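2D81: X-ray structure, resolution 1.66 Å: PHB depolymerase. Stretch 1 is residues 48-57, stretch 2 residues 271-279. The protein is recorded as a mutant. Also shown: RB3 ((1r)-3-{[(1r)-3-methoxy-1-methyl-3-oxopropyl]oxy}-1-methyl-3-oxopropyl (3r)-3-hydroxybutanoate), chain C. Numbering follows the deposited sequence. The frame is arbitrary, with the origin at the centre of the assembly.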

# COMPACT_ATOMS: atom_id res chain seq x y z
N TYR A 48 -1.22 -1.46 -12.49
CA TYR A 48 -0.53 -0.19 -12.61
C TYR A 48 -1.04 0.59 -13.83
O TYR A 48 -1.04 0.07 -14.94
CB TYR A 48 0.98 -0.43 -12.76
CG TYR A 48 1.75 0.84 -13.04
CD1 TYR A 48 2.08 1.72 -12.01
CD2 TYR A 48 2.09 1.18 -14.35
CE1 TYR A 48 2.73 2.92 -12.28
CE2 TYR A 48 2.74 2.38 -14.63
CZ TYR A 48 3.05 3.24 -13.59
OH TYR A 48 3.66 4.44 -13.87
N ASP A 49 -1.49 1.82 -13.60
CA ASP A 49 -1.96 2.72 -14.67
C ASP A 49 -3.31 2.27 -15.22
O ASP A 49 -3.70 2.66 -16.32
CB ASP A 49 -0.93 2.79 -15.81
CG ASP A 49 -1.00 4.10 -16.60
OD1 ASP A 49 -1.08 4.04 -17.85
OD2 ASP A 49 -0.97 5.18 -15.99
N CYS A 50 -4.03 1.46 -14.45
CA CYS A 50 -5.28 0.87 -14.92
C CYS A 50 -6.25 1.93 -15.45
O CYS A 50 -6.87 1.75 -16.50
CB CYS A 50 -5.97 0.07 -13.80
SG CYS A 50 -7.28 -1.04 -14.43
N ALA A 51 -6.38 3.03 -14.71
CA ALA A 51 -7.47 3.97 -14.97
C ALA A 51 -7.09 5.14 -15.87
O ALA A 51 -7.85 6.10 -15.98
CB ALA A 51 -8.02 4.50 -13.64
N ARG A 52 -5.93 5.08 -16.51
CA ARG A 52 -5.49 6.21 -17.31
C ARG A 52 -6.24 6.29 -18.64
O ARG A 52 -6.61 7.38 -19.08
CB ARG A 52 -3.98 6.16 -17.58
CG ARG A 52 -3.47 7.40 -18.32
CD ARG A 52 -1.97 7.33 -18.59
NE ARG A 52 -1.16 7.54 -17.39
CZ ARG A 52 -0.73 8.72 -16.97
NH1 ARG A 52 0.00 8.80 -15.87
NH2 ARG A 52 -1.02 9.83 -17.65
N ASN A 53 -6.46 5.14 -19.28
CA ASN A 53 -7.05 5.14 -20.62
C ASN A 53 -8.33 4.31 -20.74
O ASN A 53 -8.82 4.07 -21.84
CB ASN A 53 -6.03 4.65 -21.65
CG ASN A 53 -4.83 5.58 -21.75
OD1 ASN A 53 -3.75 5.28 -21.23
ND2 ASN A 53 -5.01 6.71 -22.41
N GLN A 54 -8.86 3.88 -19.60
CA GLN A 54 -10.20 3.31 -19.54
C GLN A 54 -10.83 3.80 -18.24
O GLN A 54 -10.12 4.11 -17.29
CB GLN A 54 -10.13 1.78 -19.57
CG GLN A 54 -9.55 1.14 -18.32
CD GLN A 54 -9.03 -0.26 -18.57
OE1 GLN A 54 -9.69 -1.08 -19.22
NE2 GLN A 54 -7.85 -0.55 -18.03
N TYR A 55 -12.16 3.88 -18.21
CA TYR A 55 -12.81 4.49 -17.06
C TYR A 55 -12.56 3.66 -15.81
O TYR A 55 -12.47 2.43 -15.88
CB TYR A 55 -14.32 4.63 -17.31
CG TYR A 55 -14.97 5.64 -16.40
CD1 TYR A 55 -14.61 6.99 -16.44
CD2 TYR A 55 -15.94 5.25 -15.47
CE1 TYR A 55 -15.19 7.92 -15.59
CE2 TYR A 55 -16.52 6.18 -14.61
CZ TYR A 55 -16.14 7.51 -14.68
OH TYR A 55 -16.72 8.43 -13.84
N TYR A 56 -12.42 4.32 -14.67
CA TYR A 56 -11.93 3.64 -13.47
C TYR A 56 -12.86 2.52 -13.00
O TYR A 56 -12.40 1.56 -12.39
CB TYR A 56 -11.71 4.66 -12.35
CG TYR A 56 -12.98 5.11 -11.66
CD1 TYR A 56 -13.50 4.41 -10.58
CD2 TYR A 56 -13.67 6.24 -12.11
CE1 TYR A 56 -14.68 4.80 -9.97
CE2 TYR A 56 -14.86 6.64 -11.51
CZ TYR A 56 -15.35 5.91 -10.43
OH TYR A 56 -16.53 6.30 -9.83
N THR A 57 -14.15 2.63 -13.29
CA THR A 57 -15.09 1.58 -12.88
C THR A 57 -14.84 0.29 -13.66
O THR A 57 -15.24 -0.79 -13.22
CB THR A 57 -16.57 2.00 -13.07
OG1 THR A 57 -16.81 2.33 -14.44
CG2 THR A 57 -16.90 3.20 -12.19
N ALA A 271 -10.81 17.17 -12.39
CA ALA A 271 -10.66 16.48 -13.66
C ALA A 271 -9.76 15.27 -13.42
O ALA A 271 -8.73 15.38 -12.76
CB ALA A 271 -10.04 17.40 -14.70
N ILE A 272 -10.15 14.11 -13.94
CA ILE A 272 -9.33 12.92 -13.79
C ILE A 272 -8.81 12.46 -15.15
O ILE A 272 -9.06 13.11 -16.16
CB ILE A 272 -10.10 11.77 -13.10
CG1 ILE A 272 -11.42 11.50 -13.82
CG2 ILE A 272 -10.36 12.13 -11.64
CD1 ILE A 272 -12.16 10.28 -13.28
N TRP A 273 -8.08 11.35 -15.17
CA TRP A 273 -7.42 10.91 -16.40
C TRP A 273 -8.37 10.79 -17.59
O TRP A 273 -8.05 11.24 -18.69
CB TRP A 273 -6.70 9.58 -16.20
CG TRP A 273 -5.34 9.71 -15.58
CD1 TRP A 273 -4.42 10.69 -15.82
CD2 TRP A 273 -4.72 8.79 -14.67
NE1 TRP A 273 -3.26 10.43 -15.12
CE2 TRP A 273 -3.42 9.27 -14.41
CE3 TRP A 273 -5.14 7.59 -14.06
CZ2 TRP A 273 -2.53 8.61 -13.55
CZ3 TRP A 273 -4.25 6.93 -13.22
CH2 TRP A 273 -2.96 7.44 -12.97
N ASN A 274 -9.53 10.19 -17.37
CA ASN A 274 -10.51 10.05 -18.45
C ASN A 274 -11.92 9.91 -17.90
O ASN A 274 -12.11 9.44 -16.77
CB ASN A 274 -10.16 8.85 -19.33
CG ASN A 274 -10.57 7.53 -18.70
OD1 ASN A 274 -11.72 7.10 -18.81
ND2 ASN A 274 -9.64 6.89 -18.01
N GLY A 275 -12.91 10.31 -18.69
CA GLY A 275 -14.29 10.19 -18.27
C GLY A 275 -14.83 11.42 -17.57
O GLY A 275 -15.95 11.41 -17.06
N GLY A 276 -14.03 12.49 -17.53
CA GLY A 276 -14.51 13.75 -16.99
C GLY A 276 -13.98 14.12 -15.62
O GLY A 276 -12.77 14.32 -15.45
N VAL A 277 -14.87 14.23 -14.65
CA VAL A 277 -14.52 14.76 -13.33
C VAL A 277 -14.94 13.79 -12.23
O VAL A 277 -15.77 12.91 -12.46
CB VAL A 277 -15.19 16.11 -13.07
CG1 VAL A 277 -14.84 17.09 -14.17
CG2 VAL A 277 -16.70 15.93 -12.96
N LEU A 278 -14.37 13.98 -11.05
CA LEU A 278 -14.68 13.12 -9.92
C LEU A 278 -14.18 13.76 -8.62
O LEU A 278 -13.12 14.40 -8.61
CB LEU A 278 -14.00 11.75 -10.11
CG LEU A 278 -14.53 10.59 -9.27
CD1 LEU A 278 -15.92 10.21 -9.75
CD2 LEU A 278 -13.59 9.41 -9.37
N SER A 279 -14.94 13.61 -7.55
CA SER A 279 -14.49 14.05 -6.24
C SER A 279 -13.88 12.88 -5.49
O SER A 279 -13.88 11.75 -5.99
CB SER A 279 -15.67 14.65 -5.45
OG SER A 279 -16.74 13.74 -5.35
O1M RB3 C . -14.73 0.65 -3.18
C1A RB3 C . -13.57 1.06 -2.93
O1A RB3 C . -13.27 1.94 -2.08
C2A RB3 C . -12.43 0.43 -3.72
C3A RB3 C . -11.62 1.49 -4.47
C4A RB3 C . -10.51 0.79 -5.25
O3A RB3 C . -12.48 2.20 -5.37
C1B RB3 C . -12.18 3.52 -5.45
O1B RB3 C . -11.06 3.94 -5.16
C2B RB3 C . -13.28 4.49 -5.91
C3B RB3 C . -12.75 5.86 -6.32
C4B RB3 C . -11.83 5.76 -7.54
O3B RB3 C . -13.86 6.71 -6.66
C1C RB3 C . -14.40 7.32 -5.57
O1C RB3 C . -14.44 6.74 -4.48
C2C RB3 C . -14.97 8.73 -5.72
C3C RB3 C . -16.46 8.76 -5.36
C4C RB3 C . -17.03 10.17 -5.54
O3C RB3 C . -17.17 7.83 -6.19
O HOH W 1 -6.01 9.49 -20.59
O HOH W 2 -15.91 10.90 -14.39
O HOH W 3 -11.70 7.09 -15.00

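How do two stretches more than two hundred residues apart come to lie together? Most of the contact is between loops, though Leu-278 at the edge of it belongs to a strand and Tyr-56 to a 3-10 segment; no backbone-to-backbone hydrogen bond crosses it. The CA atoms come nearest at Arg-52 and Trp-273, 5.2 Å apart, and again at Tyr-55 and Gly-275, 6.0 Å apart. On one side a type I turn runs from Asp-49 to Arg-52, with Arg-52 N bonded to Asp-49 O at 3.3 Å; on the other, Ile-272 N reaches Gly-276 O at 3.0 Å. With the two turns of chain held in this way, side chains and waters make the links, and 534 Å² of surface is buried.

What satisfies the peptide carbonyls where the first stretch leaves its turn? Much of the work falls to Asn-274, whose CA-to-CB bond points toward stretch 1. Its ND2 donates to Gln-54 O at 2.9 Å with a nearly straight angle, and more weakly to Arg-52 O at 3.3 Å. Ala-51 O is even closer to ND2, at 2.8 Å, but the angle is too poor for a hydrogen bond. The amide oxygen fares less well here: OD1 lies 3.3 Å from Tyr-55 N, again badly aligned. Arg-52 O gains a second donor in water 1 (2.7 Å to its O), which also donates to Trp-273 O at 3.3 Å and so ties the two carbonyls together.

Why can Arg-52 lie against an indole without losing its charge partner? Its NE donates to Asp-49 OD2 at 2.8 Å, a salt bridge within its own stretch, while NH1 and NH2 are satisfied elsewhere in the structure. The aliphatic part of the chain is then free to cover Trp-273: CG sits 4.1 Å from the centroid of the five-membered ring, made by CG, CD1, NE1, CE2 and CD2 of Trp-273, and only 10° off its normal, a CH-pi contact. NE1 of Trp-273 lies over one face of the guanidinium, 3.4 Å from Arg-52 NH2, but both nitrogens are donors and no hydrogen bond joins them; NE1, like NH1 and NH2, is satisfied elsewhere. Nearby, Ala-51 CB adds an apolar contact with Trp-273 CE3 at 4.2 Å.

How do the two tyrosines close the other end? Tyr-55 CE1 approaches Gly-275 CA to 3.6 Å, a closeness that needs glycine: an ideal CB would fall 2.2 Å from that same CE1, and the backbone angles alone already call for glycine. The Tyr-55 hydroxyl donates to water 2 (2.7 Å from Tyr-55 OH), which in turn donates to Gly-275 O at 2.7 Å and Val-277 O at 2.8 Å. Water 3 does similar service, accepting from Tyr-56 N at 2.9 Å and donating to Asn-274 O at 3.0 Å. The Tyr-56 ring meets apolar groups instead: Tyr-56 CE2 lies 3.7 Å from Leu-278 CD2, and Tyr-56 CD1 lies 3.7 Å from C4B of the bound RB3.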